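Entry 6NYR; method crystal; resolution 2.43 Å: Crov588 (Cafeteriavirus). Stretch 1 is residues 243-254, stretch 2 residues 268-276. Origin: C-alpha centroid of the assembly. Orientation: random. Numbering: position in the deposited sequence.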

ATOM      1  N   GLN A 243       5.437  30.165  20.834  1.00 57.22           N
ATOM      2  CA  GLN A 243       5.706  29.540  22.121  1.00 62.06           C
ATOM      3  C   GLN A 243       4.427  29.055  22.790  1.00 60.34           C
ATOM      4  O   GLN A 243       3.389  29.723  22.758  1.00 60.28           O
ATOM      5  CB  GLN A 243       6.443  30.487  23.066  1.00 69.99           C
ATOM      6  CG  GLN A 243       7.946  30.369  22.964  1.00 75.10           C
ATOM      7  CD  GLN A 243       8.643  30.760  24.257  1.00 77.13           C
ATOM      8  OE1 GLN A 243       8.010  31.248  25.195  1.00 77.15           O
ATOM      9  NE2 GLN A 243       9.941  30.488  24.333  1.00 76.64           N
ATOM     10  N   ILE A 244       4.526  27.886  23.412  1.00 58.64           N
ATOM     11  CA  ILE A 244       3.443  27.277  24.169  1.00 57.22           C
ATOM     12  C   ILE A 244       3.855  27.309  25.632  1.00 55.11           C
ATOM     13  O   ILE A 244       4.790  26.611  26.043  1.00 54.75           O
ATOM     14  CB  ILE A 244       3.157  25.844  23.705  1.00 54.59           C
ATOM     15  CG1 ILE A 244       2.845  25.849  22.212  1.00 54.82           C
ATOM     16  CG2 ILE A 244       1.999  25.258  24.498  1.00 53.29           C
ATOM     17  CD1 ILE A 244       2.591  24.479  21.629  1.00 56.58           C
ATOM     18  N   THR A 245       3.156  28.121  26.418  1.00 56.86           N
ATOM     19  CA  THR A 245       3.493  28.321  27.818  1.00 59.78           C
ATOM     20  C   THR A 245       2.658  27.380  28.689  1.00 63.26           C
ATOM     21  O   THR A 245       2.004  26.457  28.202  1.00 64.13           O
ATOM     22  CB  THR A 245       3.290  29.784  28.192  1.00 59.88           C
ATOM     23  OG1 THR A 245       1.910  30.136  28.004  1.00 59.83           O
ATOM     24  CG2 THR A 245       4.159  30.683  27.320  1.00 57.63           C
ATOM     25  N   GLU A 246       2.704  27.583  30.001  1.00 65.20           N
ATOM     26  CA  GLU A 246       1.991  26.728  30.937  1.00 67.63           C
ATOM     27  C   GLU A 246       0.484  26.866  30.768  1.00 64.50           C
ATOM     28  O   GLU A 246      -0.029  27.944  30.460  1.00 62.15           O
ATOM     29  CB  GLU A 246       2.399  27.092  32.365  1.00 76.21           C
ATOM     30  CG  GLU A 246       2.304  25.970  33.380  1.00 81.83           C
ATOM     31  CD  GLU A 246       2.972  26.328  34.701  1.00 85.71           C
ATOM     32  OE1 GLU A 246       3.904  27.160  34.691  1.00 86.25           O
ATOM     33  OE2 GLU A 246       2.559  25.781  35.744  1.00 86.14           O
ATOM     34  N   ASN A 247      -0.220  25.749  30.952  1.00 65.81           N
ATOM     35  CA  ASN A 247      -1.672  25.733  31.097  1.00 70.72           C
ATOM     36  C   ASN A 247      -2.409  26.178  29.836  1.00 67.84           C
ATOM     37  O   ASN A 247      -3.519  26.709  29.921  1.00 67.91           O
ATOM     38  CB  ASN A 247      -2.121  26.604  32.281  1.00 78.34           C
ATOM     39  CG  ASN A 247      -1.811  25.973  33.627  1.00 84.55           C
ATOM     40  OD1 ASN A 247      -0.853  26.354  34.301  1.00 86.35           O
ATOM     41  ND2 ASN A 247      -2.628  25.006  34.028  1.00 85.03           N
ATOM     42  N   VAL A 248      -1.841  25.962  28.652  1.00 64.36           N
ATOM     43  CA  VAL A 248      -2.537  26.219  27.397  1.00 60.98           C
ATOM     44  C   VAL A 248      -2.937  24.910  26.713  1.00 58.45           C
ATOM     45  O   VAL A 248      -3.988  24.830  26.082  1.00 59.10           O
ATOM     46  CB  VAL A 248      -1.701  27.115  26.456  1.00 60.33           C
ATOM     47  CG1 VAL A 248      -0.227  26.932  26.682  1.00 62.69           C
ATOM     48  CG2 VAL A 248      -2.062  26.824  25.002  1.00 60.05           C
ATOM     49  N   LEU A 249      -2.102  23.880  26.812  1.00 56.02           N
ATOM     50  CA  LEU A 249      -2.505  22.569  26.295  1.00 55.85           C
ATOM     51  C   LEU A 249      -3.403  21.878  27.313  1.00 55.91           C
ATOM     52  O   LEU A 249      -3.033  21.781  28.488  1.00 53.45           O
ATOM     53  CB  LEU A 249      -1.286  21.701  26.001  1.00 53.97           C
ATOM     54  CG  LEU A 249      -0.299  22.235  24.964  1.00 51.29           C
ATOM     55  CD1 LEU A 249       0.908  21.318  24.839  1.00 49.81           C
ATOM     56  CD2 LEU A 249      -0.987  22.401  23.617  1.00 50.93           C
ATOM     57  N   PRO A 250      -4.584  21.402  26.918  1.00 58.13           N
ATOM     58  CA  PRO A 250      -5.493  20.806  27.905  1.00 57.83           C
ATOM     59  C   PRO A 250      -4.963  19.482  28.434  1.00 58.92           C
ATOM     60  O   PRO A 250      -4.158  18.793  27.803  1.00 54.78           O
ATOM     61  CB  PRO A 250      -6.802  20.616  27.129  1.00 58.70           C
ATOM     62  CG  PRO A 250      -6.369  20.476  25.704  1.00 58.51           C
ATOM     63  CD  PRO A 250      -5.136  21.344  25.549  1.00 57.89           C
ATOM     64  N   ASN A 251      -5.445  19.133  29.623  1.00 63.37           N
ATOM     65  CA  ASN A 251      -5.016  17.955  30.366  1.00 65.04           C
ATOM     66  C   ASN A 251      -5.623  16.663  29.848  1.00 60.90           C
ATOM     67  O   ASN A 251      -5.453  15.617  30.485  1.00 60.07           O
ATOM     68  CB  ASN A 251      -5.367  18.164  31.838  1.00 72.05           C
ATOM     69  CG  ASN A 251      -4.427  19.137  32.530  1.00 77.51           C
ATOM     70  OD1 ASN A 251      -3.217  19.133  32.287  1.00 76.53           O
ATOM     71  ND2 ASN A 251      -4.985  20.004  33.369  1.00 80.80           N
ATOM     72  N   SER A 252      -6.312  16.715  28.713  1.00 60.97           N
ATOM     73  CA  SER A 252      -6.918  15.547  28.087  1.00 60.00           C
ATOM     74  C   SER A 252      -6.195  15.114  26.817  1.00 59.01           C
ATOM     75  O   SER A 252      -6.552  14.086  26.231  1.00 57.28           O
ATOM     76  CB  SER A 252      -8.386  15.846  27.770  1.00 61.75           C
ATOM     77  OG  SER A 252      -8.532  17.163  27.260  1.00 59.61           O
ATOM     78  N   LEU A 253      -5.188  15.870  26.382  1.00 57.62           N
ATOM     79  CA  LEU A 253      -4.550  15.636  25.091  1.00 55.34           C
ATOM     80  C   LEU A 253      -3.764  14.329  25.088  1.00 52.56           C
ATOM     81  O   LEU A 253      -2.969  14.066  25.995  1.00 51.00           O
ATOM     82  CB  LEU A 253      -3.630  16.810  24.762  1.00 55.14           C
ATOM     83  CG  LEU A 253      -3.286  17.097  23.304  1.00 52.86           C
ATOM     84  CD1 LEU A 253      -4.503  17.418  22.479  1.00 50.69           C
ATOM     85  CD2 LEU A 253      -2.276  18.257  23.261  1.00 53.88           C
ATOM     86  N   THR A 254      -3.983  13.514  24.054  1.00 50.23           N
ATOM     87  CA  THR A 254      -3.245  12.271  23.881  1.00 50.61           C
ATOM     88  C   THR A 254      -2.330  12.253  22.665  1.00 49.54           C
ATOM     89  O   THR A 254      -1.315  11.557  22.693  1.00 50.73           O
ATOM     90  CB  THR A 254      -4.216  11.086  23.769  1.00 53.09           C
ATOM     91  OG1 THR A 254      -5.091  11.279  22.650  1.00 54.40           O
ATOM     92  CG2 THR A 254      -5.044  10.951  25.041  1.00 56.78           C
ATOM     93  N   GLU A 268       8.877  23.180  31.533  1.00 62.03           N
ATOM     94  CA  GLU A 268       8.122  22.244  32.348  1.00 64.55           C
ATOM     95  C   GLU A 268       6.664  22.681  32.456  1.00 62.58           C
ATOM     96  O   GLU A 268       6.328  23.858  32.309  1.00 62.24           O
ATOM     97  CB  GLU A 268       8.732  22.143  33.747  1.00 70.23           C
ATOM     98  CG  GLU A 268      10.242  21.991  33.760  1.00 73.64           C
ATOM     99  CD  GLU A 268      10.820  22.051  35.163  1.00 79.10           C
ATOM    100  OE1 GLU A 268      10.071  21.794  36.131  1.00 80.82           O
ATOM    101  OE2 GLU A 268      12.022  22.360  35.296  1.00 80.20           O
ATOM    102  N   ASN A 269       5.792  21.706  32.716  1.00 64.06           N
ATOM    103  CA  ASN A 269       4.363  21.956  32.904  1.00 67.59           C
ATOM    104  C   ASN A 269       3.712  22.531  31.651  1.00 64.40           C
ATOM    105  O   ASN A 269       2.695  23.225  31.730  1.00 64.00           O
ATOM    106  CB  ASN A 269       4.107  22.886  34.096  1.00 73.30           C
ATOM    107  CG  ASN A 269       4.383  22.224  35.428  1.00 77.69           C
ATOM    108  OD1 ASN A 269       3.541  21.496  35.954  1.00 79.94           O
ATOM    109  ND2 ASN A 269       5.561  22.478  35.986  1.00 79.52           N
ATOM    110  N   VAL A 270       4.282  22.249  30.486  1.00 62.43           N
ATOM    111  CA  VAL A 270       3.685  22.641  29.212  1.00 58.74           C
ATOM    112  C   VAL A 270       3.043  21.454  28.505  1.00 55.54           C
ATOM    113  O   VAL A 270       1.921  21.550  28.010  1.00 55.01           O
ATOM    114  CB  VAL A 270       4.745  23.319  28.315  1.00 56.45           C
ATOM    115  CG1 VAL A 270       4.160  23.651  26.951  1.00 56.57           C
ATOM    116  CG2 VAL A 270       5.297  24.567  28.984  1.00 55.89           C
ATOM    117  N   LEU A 271       3.735  20.334  28.458  1.00 53.51           N
ATOM    118  CA  LEU A 271       3.210  19.116  27.858  1.00 52.58           C
ATOM    119  C   LEU A 271       2.367  18.368  28.881  1.00 53.99           C
ATOM    120  O   LEU A 271       2.895  17.869  29.878  1.00 53.97           O
ATOM    121  CB  LEU A 271       4.354  18.227  27.344  1.00 51.35           C
ATOM    122  CG  LEU A 271       5.220  18.839  26.249  1.00 52.62           C
ATOM    123  CD1 LEU A 271       6.378  17.916  25.908  1.00 53.84           C
ATOM    124  CD2 LEU A 271       4.388  19.141  25.018  1.00 54.67           C
ATOM    125  N   PRO A 272       1.053  18.268  28.679  1.00 57.33           N
ATOM    126  CA  PRO A 272       0.218  17.591  29.684  1.00 57.78           C
ATOM    127  C   PRO A 272       0.607  16.129  29.829  1.00 59.36           C
ATOM    128  O   PRO A 272       0.958  15.466  28.854  1.00 58.88           O
ATOM    129  CB  PRO A 272      -1.207  17.741  29.138  1.00 57.69           C
ATOM    130  CG  PRO A 272      -1.031  17.912  27.661  1.00 56.16           C
ATOM    131  CD  PRO A 272       0.276  18.656  27.481  1.00 56.72           C
ATOM    132  N   ASN A 273       0.542  15.630  31.066  1.00 63.98           N
ATOM    133  CA  ASN A 273       0.958  14.263  31.350  1.00 64.96           C
ATOM    134  C   ASN A 273       0.100  13.219  30.650  1.00 61.02           C
ATOM    135  O   ASN A 273       0.480  12.042  30.635  1.00 58.24           O
ATOM    136  CB  ASN A 273       0.929  14.026  32.862  1.00 69.56           C
ATOM    137  CG  ASN A 273       2.120  14.637  33.568  1.00 73.59           C
ATOM    138  OD1 ASN A 273       3.236  14.616  33.048  1.00 73.03           O
ATOM    139  ND2 ASN A 273       1.892  15.185  34.758  1.00 74.63           N
ATOM    140  N   SER A 274      -1.033  13.616  30.066  1.00 59.71           N
ATOM    141  CA  SER A 274      -1.896  12.673  29.368  1.00 58.75           C
ATOM    142  C   SER A 274      -1.356  12.262  28.004  1.00 58.90           C
ATOM    143  O   SER A 274      -1.807  11.249  27.456  1.00 60.67           O
ATOM    144  CB  SER A 274      -3.288  13.289  29.191  1.00 59.22           C
ATOM    145  OG  SER A 274      -3.188  14.635  28.742  1.00 57.46           O
ATOM    146  N   LEU A 275      -0.409  13.010  27.446  1.00 55.89           N
ATOM    147  CA  LEU A 275       0.039  12.749  26.084  1.00 53.80           C
ATOM    148  C   LEU A 275       0.698  11.378  25.973  1.00 52.04           C
ATOM    149  O   LEU A 275       1.593  11.037  26.752  1.00 55.82           O
ATOM    150  CB  LEU A 275       1.019  13.834  25.633  1.00 52.13           C
ATOM    151  CG  LEU A 275       0.432  15.151  25.130  1.00 51.90           C
ATOM    152  CD1 LEU A 275       1.545  16.192  24.978  1.00 52.18           C
ATOM    153  CD2 LEU A 275      -0.305  14.966  23.812  1.00 48.03           C
ATOM    154  N   THR A 276       0.254  10.599  24.990  1.00 48.90           N
ATOM    155  CA  THR A 276       0.879   9.327  24.658  1.00 49.67           C
ATOM    156  C   THR A 276       1.717   9.388  23.389  1.00 48.04           C
ATOM    157  O   THR A 276       2.722   8.675  23.290  1.00 48.84           O
ATOM    158  CB  THR A 276      -0.187   8.235  24.500  1.00 50.40           C
ATOM    159  OG1 THR A 276      -1.203   8.681  23.592  1.00 50.88           O
ATOM    160  CG2 THR A 276      -0.814   7.903  25.848  1.00 50.84           C
TER

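Repetitive proteins often stack irregular loops on one another, and these two stretches of Crov588 illustrate how such stacking can hold without a regular helix or strand in either partner. Residues 246 to 254 and 268 to 276 carry the identical sequence ENVLPNSLT, and each contains a type I β turn over its Pro-Asn-Ser-Leu portion, P250 to L253 in one and P272 to L275 in the other. A type II turn from T245 to V248 precedes the first. The turns are closed unequally: L275 N donates to P272 O at 3.1 Å, whereas the equivalent bond from L253 N to P250 O is weak at 3.4 Å. The backbones come nearest toward their C-terminal ends, where T254 CA and L275 CA lie 4.0 Å apart; E246 CA and V270 CA are separated by 4.7 Å. Together the stretches bury 651 Å².

Polar bonding across the contact gathers at this C-terminal end. Carbonyl oxygens left unpaired by an irregular backbone need donors, and the neighbouring loop supplies them. S274, whose CA-to-CB bond points toward the first stretch, uses its p rotamer to donate from OG to L253 O at 2.8 Å. The same carbonyl receives a CA-H contact from L275, with L275 CA 3.3 Å from L253 O. One residue further on, T276 N donates to T254 O at 2.9 Å with an angle of 149°, a direct backbone link between the loops. Proximity alone does not make such a bond: L275 N lies 3.1 Å from L253 O, but the angle is poor, and this amide is instead engaged within its own turn.

Apolar packing fills the remainder. The CA-to-CB bond of L249 points toward the second stretch and its side chain meets three residues there: L249 CD1 is 3.3 Å from V270 O and 4.1 Å from L271 CD2, and L249 CB is 3.7 Å from P272 CD. P272, whose CA-to-CB bond is directed toward the first stretch, also touches L253, with P272 CG 4.0 Å from L253 CB, so its compact ring bridges two leucines. L253 in turn packs its CG against L275 CD2 at 3.7 Å. At the other end, I244 CG2 lies 3.6 Å from V270 CG1. These buried hydrocarbon surfaces exclude water and complement the directional bonds.

At the exposed margin, E246 and N269 meet without a hydrogen bond between them. E246 packs along N269, with E246 CG 3.2 Å from N269 O and 3.6 Å from N269 CB, and E246 OE2 is 3.7 Å from N269 CB. The general lesson is that repeated turns can stack through matched apolar side chains, with a few well-placed donors securing the backbone.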